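Local coordinates for protein apoptosis regulator Bcl-2 homolog (Murid herpesvirus 4, PDB 4MI8) that inhibits apoptosis and starvation-induced autophagy of the infected host cell, binding host Beclin-1, BAK1 and BAX, and so supports viral latency and chronic infection, at residues Y10-L14 and A34-V39; F18-S23 and G96-E101; F76-F80 and C119-F123. The contacts are given in a common frame with arbitrary orientation. Residue numbers count along the deposited sequence, not the author numbering.

Overall arrangement
The three contacts join helices of one Bcl-2-like, all-helical domain. Contacts 1 and 2 share helix 8-23: its start meets helix 33-56, and its C-terminal part meets helix 86-103. Contact 3 ties helix 68-81 to helix 111-126. Contact 1 lies near the surface and is partly buried; it has the one hydrogen bond between paired segments, Y10 to D38. Contact 2 is buried, about 7 Å from the chain centre to its own centre, and packs small and aliphatic groups closely. Contact 3 is also buried but is aromatic, with its segment axes farther apart. M120 of contact 3 touches G96 and L19 of contact 2, and V39 of contact 1 touches F18 and T21.

Contact 1: residues Y10-L14 and A34-V39; sequences YWATL and AVLVDV
Two helical segments cross steeply here. Residues 10-14 lie near the start of helix 8-23, and residues 34-39 near the start of helix 33-56. Both keep regular alpha geometry, with L14 N bonded to Y10 O at 2.9 Å and V39 N to V35 O at 2.9 Å. The segment axes cross at -72° and come no closer than 10.7 Å. The nearest CA atoms are those of L14 and V35, 6.4 Å apart. L14, with chi1 t and chi2 p, is the main bump. Its CD1 enters a hollow formed by V35, D38 and V39. L14 CD1 lies 3.6 Å from V39 CG2, 3.7 Å from D38 CB and 4.2 Å from V35 O. V35, with chi1 t, is the answering bump. V35 CG2 fits between Y10 and T13, 4.0 Å from Y10 CE1 and 4.2 Å from T13 CG2. Y10 has chi1 t, which stretches the ring across to the other helix. Y10 OH lies 3.8 Å from V35 CA. It donates a hydrogen bond to D38, Y10 OH to D38 OD2, at 2.6 Å. D38 points its CA-CB bond toward the other helix, with chi1 m. The contact is thus apolar packing closed at one side by a tyrosine-aspartate hydrogen bond. It joins the first two helices of this Bcl-2-like bundle. Further along helix 33-56, I42 packs on L14 and W11. W11 also meets F124 of helix 111-126 and F133 of the C-terminal tail, while A17 of helix 8-23 packs on V35 and V39.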
ATOM      1  N   TYR A  10       0.690  -8.831  13.783  1.00 48.83           N
ATOM      2  CA  TYR A  10       0.743  -9.569  12.528  1.00 45.15           C
ATOM      3  C   TYR A  10       0.907  -8.635  11.312  1.00 42.06           C
ATOM      4  O   TYR A  10       1.698  -8.912  10.381  1.00 38.48           O
ATOM      5  CB  TYR A  10      -0.484 -10.446  12.361  1.00 49.69           C
ATOM      6  CG  TYR A  10      -0.352 -11.266  11.132  1.00 50.80           C
ATOM      7  CD1 TYR A  10       0.667 -12.217  11.020  1.00 52.35           C
ATOM      8  CD2 TYR A  10      -1.160 -11.024  10.039  1.00 48.62           C
ATOM      9  CE1 TYR A  10       0.847 -12.938   9.851  1.00 54.34           C
ATOM     10  CE2 TYR A  10      -1.007 -11.751   8.877  1.00 53.12           C
ATOM     11  CZ  TYR A  10      -0.005 -12.698   8.781  1.00 52.08           C
ATOM     12  OH  TYR A  10       0.146 -13.410   7.619  1.00 50.34           O
ATOM     13  N   TRP A  11       0.193  -7.517  11.343  1.00 40.19           N
ATOM     14  CA  TRP A  11       0.175  -6.607  10.250  1.00 37.71           C
ATOM     15  C   TRP A  11       1.467  -5.891  10.080  1.00 37.60           C
ATOM     16  O   TRP A  11       1.853  -5.649   8.935  1.00 34.50           O
ATOM     17  CB  TRP A  11      -0.953  -5.619  10.426  1.00 42.05           C
ATOM     18  CG  TRP A  11      -2.231  -6.089   9.765  1.00 41.43           C
ATOM     19  CD1 TRP A  11      -3.347  -6.648  10.379  1.00 44.47           C
ATOM     20  CD2 TRP A  11      -2.535  -6.082   8.313  1.00 39.52           C
ATOM     21  NE1 TRP A  11      -4.315  -6.977   9.432  1.00 46.11           N
ATOM     22  CE2 TRP A  11      -3.897  -6.638   8.175  1.00 41.82           C
ATOM     23  CE3 TRP A  11      -1.855  -5.630   7.155  1.00 35.31           C
ATOM     24  CZ2 TRP A  11      -4.526  -6.748   6.925  1.00 38.96           C
ATOM     25  CZ3 TRP A  11      -2.489  -5.764   5.905  1.00 35.82           C
ATOM     26  CH2 TRP A  11      -3.789  -6.310   5.793  1.00 35.77           C
ATOM     27  N   ALA A  12       2.169  -5.577  11.188  1.00 37.84           N
ATOM     28  CA  ALA A  12       3.513  -5.005  11.122  1.00 35.36           C
ATOM     29  C   ALA A  12       4.446  -5.947  10.378  1.00 35.23           C
ATOM     30  O   ALA A  12       5.259  -5.527   9.564  1.00 35.41           O
ATOM     31  CB  ALA A  12       4.080  -4.737  12.551  1.00 37.17           C
ATOM     32  N   THR A  13       4.369  -7.226  10.695  1.00 34.11           N
ATOM     33  CA  THR A  13       5.146  -8.249   9.973  1.00 36.01           C
ATOM     34  C   THR A  13       4.807  -8.281   8.465  1.00 31.55           C
ATOM     35  O   THR A  13       5.696  -8.320   7.577  1.00 29.84           O
ATOM     36  CB  THR A  13       4.861  -9.637  10.600  1.00 36.18           C
ATOM     37  OG1 THR A  13       5.466  -9.634  11.885  1.00 38.57           O
ATOM     38  CG2 THR A  13       5.453 -10.798   9.802  1.00 36.08           C
ATOM     39  N   LEU A  14       3.506  -8.249   8.199  1.00 31.50           N
ATOM     40  CA  LEU A  14       2.983  -8.427   6.864  1.00 29.63           C
ATOM     41  C   LEU A  14       3.380  -7.210   6.019  1.00 29.22           C
ATOM     42  O   LEU A  14       3.811  -7.343   4.847  1.00 29.60           O
ATOM     43  CB  LEU A  14       1.446  -8.518   6.997  1.00 30.21           C
ATOM     44  CG  LEU A  14       0.749  -8.709   5.675  1.00 30.79           C
ATOM     45  CD1 LEU A  14       1.513  -9.767   4.825  1.00 30.83           C
ATOM     46  CD2 LEU A  14      -0.757  -9.037   5.932  1.00 31.44           C
ATOM     47  N   ALA A  34       2.617 -18.707   5.089  1.00 49.12           N
ATOM     48  CA  ALA A  34       1.340 -18.011   5.345  1.00 50.09           C
ATOM     49  C   ALA A  34       1.492 -16.521   5.143  1.00 47.53           C
ATOM     50  O   ALA A  34       0.569 -15.859   4.676  1.00 46.88           O
ATOM     51  CB  ALA A  34       0.915 -18.257   6.772  1.00 52.22           C
ATOM     52  N   VAL A  35       2.655 -15.991   5.526  1.00 44.08           N
ATOM     53  CA  VAL A  35       2.908 -14.600   5.291  1.00 39.92           C
ATOM     54  C   VAL A  35       3.067 -14.412   3.765  1.00 38.72           C
ATOM     55  O   VAL A  35       2.608 -13.431   3.203  1.00 34.11           O
ATOM     56  CB  VAL A  35       4.189 -14.151   6.004  1.00 39.88           C
ATOM     57  CG1 VAL A  35       4.681 -12.835   5.412  1.00 35.22           C
ATOM     58  CG2 VAL A  35       3.965 -14.063   7.535  1.00 40.14           C
ATOM     59  N   LEU A  36       3.763 -15.332   3.104  1.00 37.51           N
ATOM     60  CA  LEU A  36       3.939 -15.170   1.672  1.00 37.47           C
ATOM     61  C   LEU A  36       2.544 -15.190   0.945  1.00 35.39           C
ATOM     62  O   LEU A  36       2.315 -14.537  -0.088  1.00 32.60           O
ATOM     63  CB  LEU A  36       4.814 -16.304   1.158  1.00 40.38           C
ATOM     64  CG  LEU A  36       5.090 -16.233  -0.336  1.00 44.23           C
ATOM     65  CD1 LEU A  36       5.713 -14.856  -0.632  1.00 44.40           C
ATOM     66  CD2 LEU A  36       5.978 -17.395  -0.800  1.00 46.92           C
ATOM     67  N   VAL A  37       1.610 -15.930   1.515  1.00 35.03           N
ATOM     68  CA  VAL A  37       0.245 -15.946   0.961  1.00 34.63           C
ATOM     69  C   VAL A  37      -0.394 -14.532   1.016  1.00 32.04           C
ATOM     70  O   VAL A  37      -0.952 -14.063   0.007  1.00 29.99           O
ATOM     71  CB  VAL A  37      -0.628 -17.081   1.557  1.00 34.40           C
ATOM     72  CG1 VAL A  37      -2.109 -16.920   1.152  1.00 35.16           C
ATOM     73  CG2 VAL A  37      -0.118 -18.382   1.002  1.00 37.09           C
ATOM     74  N   ASP A  38      -0.302 -13.899   2.169  1.00 31.74           N
ATOM     75  CA  ASP A  38      -0.965 -12.622   2.426  1.00 31.89           C
ATOM     76  C   ASP A  38      -0.293 -11.548   1.644  1.00 27.44           C
ATOM     77  O   ASP A  38      -0.955 -10.675   1.090  1.00 27.71           O
ATOM     78  CB  ASP A  38      -0.958 -12.327   3.918  1.00 34.98           C
ATOM     79  CG  ASP A  38      -1.951 -13.207   4.666  1.00 43.13           C
ATOM     80  OD1 ASP A  38      -2.941 -13.706   4.062  1.00 52.43           O
ATOM     81  OD2 ASP A  38      -1.769 -13.437   5.857  1.00 49.29           O
ATOM     82  N   VAL A  39       1.037 -11.636   1.570  1.00 28.07           N
ATOM     83  CA  VAL A  39       1.814 -10.712   0.757  1.00 25.97           C
ATOM     84  C   VAL A  39       1.318 -10.745  -0.682  1.00 25.60           C
ATOM     85  O   VAL A  39       0.981  -9.700  -1.230  1.00 25.22           O
ATOM     86  CB  VAL A  39       3.303 -10.986   0.847  1.00 27.76           C
ATOM     87  CG1 VAL A  39       3.992 -10.296  -0.321  1.00 28.41           C
ATOM     88  CG2 VAL A  39       3.869 -10.475   2.187  1.00 26.58           C
TER

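Contact 2: residues F18-S23 and G96-E101; sequences FLKTVS and GRYVCE
Residues 18-23 lie in the C-terminal part of helix 8-23 and pack on residues 96-101 of helix 86-103. The segment axes cross at -43° and approach to 9.1 Å. S23 CA lies 5.7 Å from C100 CA, and V22 CA lies 6.4 Å from R97 CA. Backbone bonds run from S23 N to L19 O at 2.8 Å and from C100 N to G96 O at 3.1 Å. Segment 96-101 includes a wider pi-type turn at 99-101. V22 (chi1 m) and C100 (chi1 m) both direct CA-CB toward the partner helix, and V22 CG2 sits 3.7 Å from C100 CB. L19 is an m,t rotamer whose CD2 reaches C100 SG at 3.6 Å and G96 O at 4.2 Å. G96 has no side chain, so this leucine methyl lies against its backbone. F18, with chi1 t, brings CZ to 3.9 Å from R97 CB. R97 starts t,t and then bends at chi3 p; its CG lies 4.1 Å from V22 CG1. S23 takes chi1 m, so that OG bonds back to L19 O at 2.9 Å; S23 OG is also 3.3 Å from C100 CB. Helix 86-103 is a central helix of the Bcl-2 fold, packed here by helices 8-23, 33-56 (T46 on R97) and 111-126 (L116 on C100). The chemistry is mainly apolar. The charged groups, R97 and E101, pair within helix 86-103: R97 with D94 and, by charge alone, R97 NH1 with E101 OE1 at 3.5 Å. Shape and burial, not a salt bridge, hold the segments together.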
ATOM      1  N   PHE A  18       5.666  -7.292   2.816  1.00 27.49           N
ATOM      2  CA  PHE A  18       5.077  -6.743   1.573  1.00 25.71           C
ATOM      3  C   PHE A  18       6.095  -5.835   0.926  1.00 26.68           C
ATOM      4  O   PHE A  18       6.372  -6.013  -0.259  1.00 27.41           O
ATOM      5  CB  PHE A  18       3.808  -5.969   1.817  1.00 24.46           C
ATOM      6  CG  PHE A  18       3.307  -5.198   0.603  1.00 25.41           C
ATOM      7  CD1 PHE A  18       2.590  -5.835  -0.429  1.00 24.95           C
ATOM      8  CD2 PHE A  18       3.578  -3.811   0.467  1.00 26.24           C
ATOM      9  CE1 PHE A  18       2.106  -5.078  -1.520  1.00 26.65           C
ATOM     10  CE2 PHE A  18       3.097  -3.072  -0.606  1.00 25.63           C
ATOM     11  CZ  PHE A  18       2.365  -3.698  -1.610  1.00 25.24           C
ATOM     12  N   LEU A  19       6.641  -4.879   1.681  1.00 26.72           N
ATOM     13  CA  LEU A  19       7.640  -3.917   1.129  1.00 29.59           C
ATOM     14  C   LEU A  19       8.958  -4.609   0.670  1.00 31.78           C
ATOM     15  O   LEU A  19       9.547  -4.227  -0.367  1.00 35.34           O
ATOM     16  CB  LEU A  19       7.951  -2.814   2.118  1.00 27.56           C
ATOM     17  CG  LEU A  19       6.732  -1.965   2.537  1.00 28.12           C
ATOM     18  CD1 LEU A  19       7.129  -1.030   3.705  1.00 31.15           C
ATOM     19  CD2 LEU A  19       6.288  -1.085   1.387  1.00 27.49           C
ATOM     20  N   LYS A  20       9.422  -5.593   1.425  1.00 31.91           N
ATOM     21  CA  LYS A  20      10.687  -6.277   1.069  1.00 35.98           C
ATOM     22  C   LYS A  20      10.444  -7.050  -0.213  1.00 40.90           C
ATOM     23  O   LYS A  20      11.301  -7.028  -1.127  1.00 45.63           O
ATOM     24  CB  LYS A  20      11.200  -7.217   2.176  1.00 36.04           C
ATOM     25  CG  LYS A  20      11.570  -6.513   3.472  1.00 36.33           C
ATOM     26  CD  LYS A  20      12.201  -7.443   4.529  1.00 37.24           C
ATOM     27  CE  LYS A  20      12.714  -6.575   5.684  1.00 39.68           C
ATOM     28  NZ  LYS A  20      13.231  -7.254   6.957  1.00 43.93           N
ATOM     29  N   THR A  21       9.267  -7.693  -0.311  1.00 38.74           N
ATOM     30  CA  THR A  21       8.928  -8.473  -1.521  1.00 39.47           C
ATOM     31  C   THR A  21       8.883  -7.576  -2.739  1.00 40.37           C
ATOM     32  O   THR A  21       9.474  -7.926  -3.728  1.00 44.19           O
ATOM     33  CB  THR A  21       7.600  -9.285  -1.408  1.00 40.51           C
ATOM     34  OG1 THR A  21       7.662 -10.268  -0.361  1.00 37.14           O
ATOM     35  CG2 THR A  21       7.311 -10.028  -2.679  1.00 41.74           C
ATOM     36  N   VAL A  22       8.177  -6.438  -2.701  1.00 38.48           N
ATOM     37  CA  VAL A  22       8.048  -5.600  -3.886  1.00 33.98           C
ATOM     38  C   VAL A  22       9.359  -4.855  -4.147  1.00 41.63           C
ATOM     39  O   VAL A  22       9.644  -4.425  -5.285  1.00 41.55           O
ATOM     40  CB  VAL A  22       6.850  -4.598  -3.840  1.00 33.61           C
ATOM     41  CG1 VAL A  22       5.515  -5.320  -3.598  1.00 29.03           C
ATOM     42  CG2 VAL A  22       7.070  -3.486  -2.812  1.00 30.19           C
ATOM     43  N   SER A  23      10.176  -4.698  -3.100  1.00 44.80           N
ATOM     44  CA  SER A  23      11.554  -4.207  -3.284  1.00 47.13           C
ATOM     45  C   SER A  23      12.564  -5.280  -3.731  1.00 50.96           C
ATOM     46  O   SER A  23      13.695  -4.966  -4.103  1.00 54.04           O
ATOM     47  CB  SER A  23      12.040  -3.518  -2.025  1.00 45.65           C
ATOM     48  OG  SER A  23      11.256  -2.370  -1.846  1.00 44.49           O
ATOM     49  N   GLY A  96       2.462   2.661  -1.491  1.00 27.08           N
ATOM     50  CA  GLY A  96       3.745   2.140  -0.927  1.00 26.78           C
ATOM     51  C   GLY A  96       4.480   1.274  -1.965  1.00 28.90           C
ATOM     52  O   GLY A  96       5.715   1.286  -2.016  1.00 32.66           O
ATOM     53  N   ARG A  97       3.749   0.504  -2.784  1.00 26.27           N
ATOM     54  CA  ARG A  97       4.392  -0.298  -3.806  1.00 28.83           C
ATOM     55  C   ARG A  97       5.047   0.566  -4.861  1.00 32.32           C
ATOM     56  O   ARG A  97       6.130   0.229  -5.328  1.00 35.89           O
ATOM     57  CB  ARG A  97       3.400  -1.223  -4.496  1.00 26.27           C
ATOM     58  CG  ARG A  97       4.038  -2.082  -5.573  1.00 28.01           C
ATOM     59  CD  ARG A  97       3.089  -3.147  -6.207  1.00 26.09           C
ATOM     60  NE  ARG A  97       1.976  -2.528  -6.936  1.00 26.66           N
ATOM     61  CZ  ARG A  97       1.840  -2.581  -8.277  1.00 29.02           C
ATOM     62  NH1 ARG A  97       2.698  -3.245  -9.036  1.00 28.72           N
ATOM     63  NH2 ARG A  97       0.801  -2.044  -8.881  1.00 27.53           N
ATOM     64  N   TYR A  98       4.364   1.667  -5.251  1.00 34.82           N
ATOM     65  CA  TYR A  98       4.913   2.613  -6.215  1.00 36.11           C
ATOM     66  C   TYR A  98       6.232   3.157  -5.647  1.00 37.45           C
ATOM     67  O   TYR A  98       7.247   3.086  -6.329  1.00 42.09           O
ATOM     68  CB  TYR A  98       3.981   3.814  -6.476  1.00 35.86           C
ATOM     69  CG  TYR A  98       4.548   4.726  -7.586  1.00 40.15           C
ATOM     70  CD1 TYR A  98       4.305   4.425  -8.938  1.00 41.86           C
ATOM     71  CD2 TYR A  98       5.354   5.859  -7.297  1.00 42.96           C
ATOM     72  CE1 TYR A  98       4.829   5.206  -9.976  1.00 44.49           C
ATOM     73  CE2 TYR A  98       5.876   6.658  -8.335  1.00 47.16           C
ATOM     74  CZ  TYR A  98       5.598   6.317  -9.675  1.00 48.96           C
ATOM     75  OH  TYR A  98       6.071   7.034 -10.766  1.00 53.67           O
ATOM     76  N   VAL A  99       6.205   3.738  -4.442  1.00 36.47           N
ATOM     77  CA  VAL A  99       7.413   4.297  -3.845  1.00 38.25           C
ATOM     78  C   VAL A  99       8.584   3.273  -3.914  1.00 40.68           C
ATOM     79  O   VAL A  99       9.629   3.562  -4.524  1.00 44.33           O
ATOM     80  CB  VAL A  99       7.224   4.749  -2.397  1.00 37.18           C
ATOM     81  CG1 VAL A  99       8.572   5.218  -1.836  1.00 37.17           C
ATOM     82  CG2 VAL A  99       6.203   5.862  -2.332  1.00 35.82           C
ATOM     83  N   CYS A 100       8.395   2.073  -3.372  1.00 38.40           N
ATOM     84  CA  CYS A 100       9.427   1.032  -3.501  1.00 39.26           C
ATOM     85  C   CYS A 100       9.872   0.827  -4.923  1.00 42.76           C
ATOM     86  O   CYS A 100      11.051   0.655  -5.156  1.00 43.46           O
ATOM     87  CB  CYS A 100       8.979  -0.318  -3.006  1.00 36.80           C
ATOM     88  SG  CYS A 100       8.700  -0.327  -1.237  1.00 37.11           S
ATOM     89  N   GLU A 101       8.963   0.753  -5.864  1.00 40.57           N
ATOM     90  CA  GLU A 101       9.315   0.211  -7.147  1.00 43.80           C
ATOM     91  C   GLU A 101       9.827   1.258  -8.123  1.00 49.80           C
ATOM     92  O   GLU A 101      10.329   0.917  -9.167  1.00 50.21           O
ATOM     93  CB  GLU A 101       8.143  -0.564  -7.758  1.00 44.18           C
ATOM     94  CG  GLU A 101       7.885  -1.945  -7.207  1.00 42.42           C
ATOM     95  CD  GLU A 101       6.759  -2.682  -7.895  1.00 44.36           C
ATOM     96  OE1 GLU A 101       5.947  -2.089  -8.577  1.00 44.66           O
ATOM     97  OE2 GLU A 101       6.671  -3.879  -7.760  1.00 40.94           O
TER

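Contact 3: residues F76-F80 and C119-F123; sequences FTSLF and CMTHF
Both segments are helical: 76-80 belongs to helix 68-81 and 119-123 to helix 111-126. Their axes are 12.4 Å apart, with 35° between the N-to-C directions and a signed crossing angle of -35°. The nearest CA atoms, those of F76 and F123, are 7.8 Å apart. F123 N bonds to C119 O at 2.8 Å. Near the end of helix 68-81, F80 N bonds to T77 O at 3.1 Å. Large side chains fill the wide gap. F123, with chi1 t and chi2 -73°, reaches toward the other helix. F76, with chi1 m and chi2 -28°, turns its ring edge to the F123 face. The centroids are 5.4 Å apart and the planes meet at 57°. F76 CB also sits over that face in a CH-pi contact, 3.6 Å from the F123 ring centroid. T77 CG2 lies at the F123 ring edge, 3.5 Å from CE2. F80, with chi1 m, completes an aromatic cluster, its CD2 3.6 Å from F123 CE1. C119 adds a sulfur-aromatic contact at the F76 edge, SG to CE2 at 3.8 Å. M120 packs beside it, CG to F76 CZ at 3.7 Å. Helix 68-81 contributes to the BH3-binding groove of the Bcl-2 fold: S78 and L79 touch the Beclin-1 BH3 peptide, while F76 and F80 face the core. The CA-CB bond of S78 points away from segment 119-123, and its OG hydrogen-bonds to the peptide. Behind the cluster, helix 86-103 packs through F92 on F76 and M120, and through I89 on F80. Helix 8-23 meets M120 through L19.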
ATOM      1  N   PHE A  76      -1.720  10.000   2.833  1.00 47.08           N
ATOM      2  CA  PHE A  76      -2.407   8.873   3.517  1.00 45.14           C
ATOM      3  C   PHE A  76      -3.617   9.395   4.234  1.00 48.63           C
ATOM      4  O   PHE A  76      -4.695   8.793   4.163  1.00 49.80           O
ATOM      5  CB  PHE A  76      -1.523   8.059   4.485  1.00 43.63           C
ATOM      6  CG  PHE A  76      -0.480   7.171   3.814  1.00 41.30           C
ATOM      7  CD1 PHE A  76      -0.668   6.626   2.499  1.00 40.15           C
ATOM      8  CD2 PHE A  76       0.668   6.835   4.499  1.00 39.85           C
ATOM      9  CE1 PHE A  76       0.309   5.760   1.925  1.00 35.80           C
ATOM     10  CE2 PHE A  76       1.642   6.016   3.926  1.00 39.87           C
ATOM     11  CZ  PHE A  76       1.460   5.461   2.648  1.00 38.27           C
ATOM     12  N   THR A  77      -3.458  10.520   4.942  1.00 53.53           N
ATOM     13  CA  THR A  77      -4.603  11.072   5.666  1.00 56.17           C
ATOM     14  C   THR A  77      -5.784  11.498   4.735  1.00 54.81           C
ATOM     15  O   THR A  77      -6.943  11.201   5.067  1.00 54.53           O
ATOM     16  CB  THR A  77      -4.186  12.148   6.738  1.00 66.60           C
ATOM     17  OG1 THR A  77      -3.231  13.049   6.164  1.00 69.17           O
ATOM     18  CG2 THR A  77      -3.540  11.470   8.016  1.00 62.37           C
ATOM     19  N   SER A  78      -5.519  12.139   3.583  1.00 53.04           N
ATOM     20  CA  SER A  78      -6.647  12.458   2.649  1.00 55.92           C
ATOM     21  C   SER A  78      -7.324  11.221   2.140  1.00 55.31           C
ATOM     22  O   SER A  78      -8.556  11.113   2.160  1.00 55.95           O
ATOM     23  CB  SER A  78      -6.321  13.444   1.493  1.00 61.34           C
ATOM     24  OG  SER A  78      -5.185  13.087   0.714  1.00 65.41           O
ATOM     25  N   LEU A  79      -6.505  10.226   1.805  1.00 52.78           N
ATOM     26  CA  LEU A  79      -7.026   8.966   1.342  1.00 47.15           C
ATOM     27  C   LEU A  79      -8.034   8.306   2.341  1.00 48.96           C
ATOM     28  O   LEU A  79      -8.897   7.504   1.917  1.00 48.38           O
ATOM     29  CB  LEU A  79      -5.810   8.090   1.002  1.00 44.93           C
ATOM     30  CG  LEU A  79      -5.896   6.701   0.469  1.00 44.58           C
ATOM     31  CD1 LEU A  79      -6.623   6.803  -0.863  1.00 42.81           C
ATOM     32  CD2 LEU A  79      -4.465   6.131   0.326  1.00 43.50           C
ATOM     33  N   PHE A  80      -7.985   8.641   3.651  1.00 51.04           N
ATOM     34  CA  PHE A  80      -8.968   8.015   4.584  1.00 52.10           C
ATOM     35  C   PHE A  80      -9.965   9.005   5.247  1.00 60.32           C
ATOM     36  O   PHE A  80     -10.834   8.613   6.094  1.00 60.31           O
ATOM     37  CB  PHE A  80      -8.265   7.118   5.598  1.00 51.97           C
ATOM     38  CG  PHE A  80      -7.574   5.891   4.964  1.00 48.71           C
ATOM     39  CD1 PHE A  80      -8.292   4.750   4.666  1.00 47.13           C
ATOM     40  CD2 PHE A  80      -6.215   5.900   4.672  1.00 48.03           C
ATOM     41  CE1 PHE A  80      -7.686   3.635   4.097  1.00 45.31           C
ATOM     42  CE2 PHE A  80      -5.582   4.770   4.123  1.00 47.47           C
ATOM     43  CZ  PHE A  80      -6.322   3.640   3.821  1.00 42.68           C
ATOM     44  N   CYS A 119       6.476   4.627   8.582  1.00 44.52           N
ATOM     45  CA  CYS A 119       5.367   5.488   8.201  1.00 47.76           C
ATOM     46  C   CYS A 119       4.108   4.639   7.872  1.00 45.77           C
ATOM     47  O   CYS A 119       3.020   4.831   8.537  1.00 44.75           O
ATOM     48  CB  CYS A 119       5.757   6.348   6.991  1.00 50.84           C
ATOM     49  SG  CYS A 119       4.355   7.256   6.261  1.00 60.30           S
ATOM     50  N   MET A 120       4.258   3.666   6.936  1.00 38.68           N
ATOM     51  CA  MET A 120       3.064   2.851   6.567  1.00 36.85           C
ATOM     52  C   MET A 120       2.588   2.067   7.759  1.00 36.91           C
ATOM     53  O   MET A 120       1.380   1.989   7.993  1.00 38.17           O
ATOM     54  CB  MET A 120       3.306   1.917   5.375  1.00 33.43           C
ATOM     55  CG  MET A 120       3.408   2.659   4.058  1.00 33.04           C
ATOM     56  SD  MET A 120       3.778   1.498   2.704  1.00 33.58           S
ATOM     57  CE  MET A 120       2.179   0.670   2.620  1.00 29.94           C
ATOM     58  N   THR A 121       3.518   1.488   8.511  1.00 37.70           N
ATOM     59  CA  THR A 121       3.171   0.688   9.680  1.00 39.52           C
ATOM     60  C   THR A 121       2.556   1.539  10.786  1.00 45.16           C
ATOM     61  O   THR A 121       1.664   1.088  11.506  1.00 47.20           O
ATOM     62  CB  THR A 121       4.399  -0.053  10.241  1.00 40.13           C
ATOM     63  OG1 THR A 121       4.979  -0.868   9.214  1.00 40.91           O
ATOM     64  CG2 THR A 121       4.000  -0.933  11.415  1.00 39.45           C
ATOM     65  N   HIS A 122       3.037   2.771  10.919  1.00 49.48           N
ATOM     66  CA  HIS A 122       2.551   3.673  11.945  1.00 56.42           C
ATOM     67  C   HIS A 122       1.194   4.218  11.606  1.00 57.07           C
ATOM     68  O   HIS A 122       0.407   4.581  12.506  1.00 58.91           O
ATOM     69  CB  HIS A 122       3.535   4.816  12.161  1.00 61.71           C
ATOM     70  CG  HIS A 122       4.863   4.377  12.732  1.00 70.70           C
ATOM     71  ND1 HIS A 122       5.988   5.099  12.583  1.00 72.17           N
ATOM     72  CD2 HIS A 122       5.214   3.248  13.468  1.00 74.39           C
ATOM     73  CE1 HIS A 122       7.009   4.467  13.191  1.00 54.71           C
ATOM     74  NE2 HIS A 122       6.534   3.334  13.733  1.00 77.60           N
ATOM     75  N   PHE A 123       0.896   4.290  10.313  1.00 50.44           N
ATOM     76  CA  PHE A 123      -0.345   4.797   9.862  1.00 48.07           C
ATOM     77  C   PHE A 123      -1.371   3.686   9.888  1.00 47.81           C
ATOM     78  O   PHE A 123      -2.483   3.900  10.352  1.00 49.63           O
ATOM     79  CB  PHE A 123      -0.204   5.418   8.468  1.00 47.73           C
ATOM     80  CG  PHE A 123      -1.447   6.098   8.012  1.00 50.42           C
ATOM     81  CD1 PHE A 123      -2.555   5.334   7.630  1.00 48.51           C
ATOM     82  CD2 PHE A 123      -1.557   7.509   8.049  1.00 52.90           C
ATOM     83  CE1 PHE A 123      -3.762   5.934   7.251  1.00 50.69           C
ATOM     84  CE2 PHE A 123      -2.744   8.116   7.632  1.00 53.84           C
ATOM     85  CZ  PHE A 123      -3.852   7.334   7.222  1.00 53.73           C
TER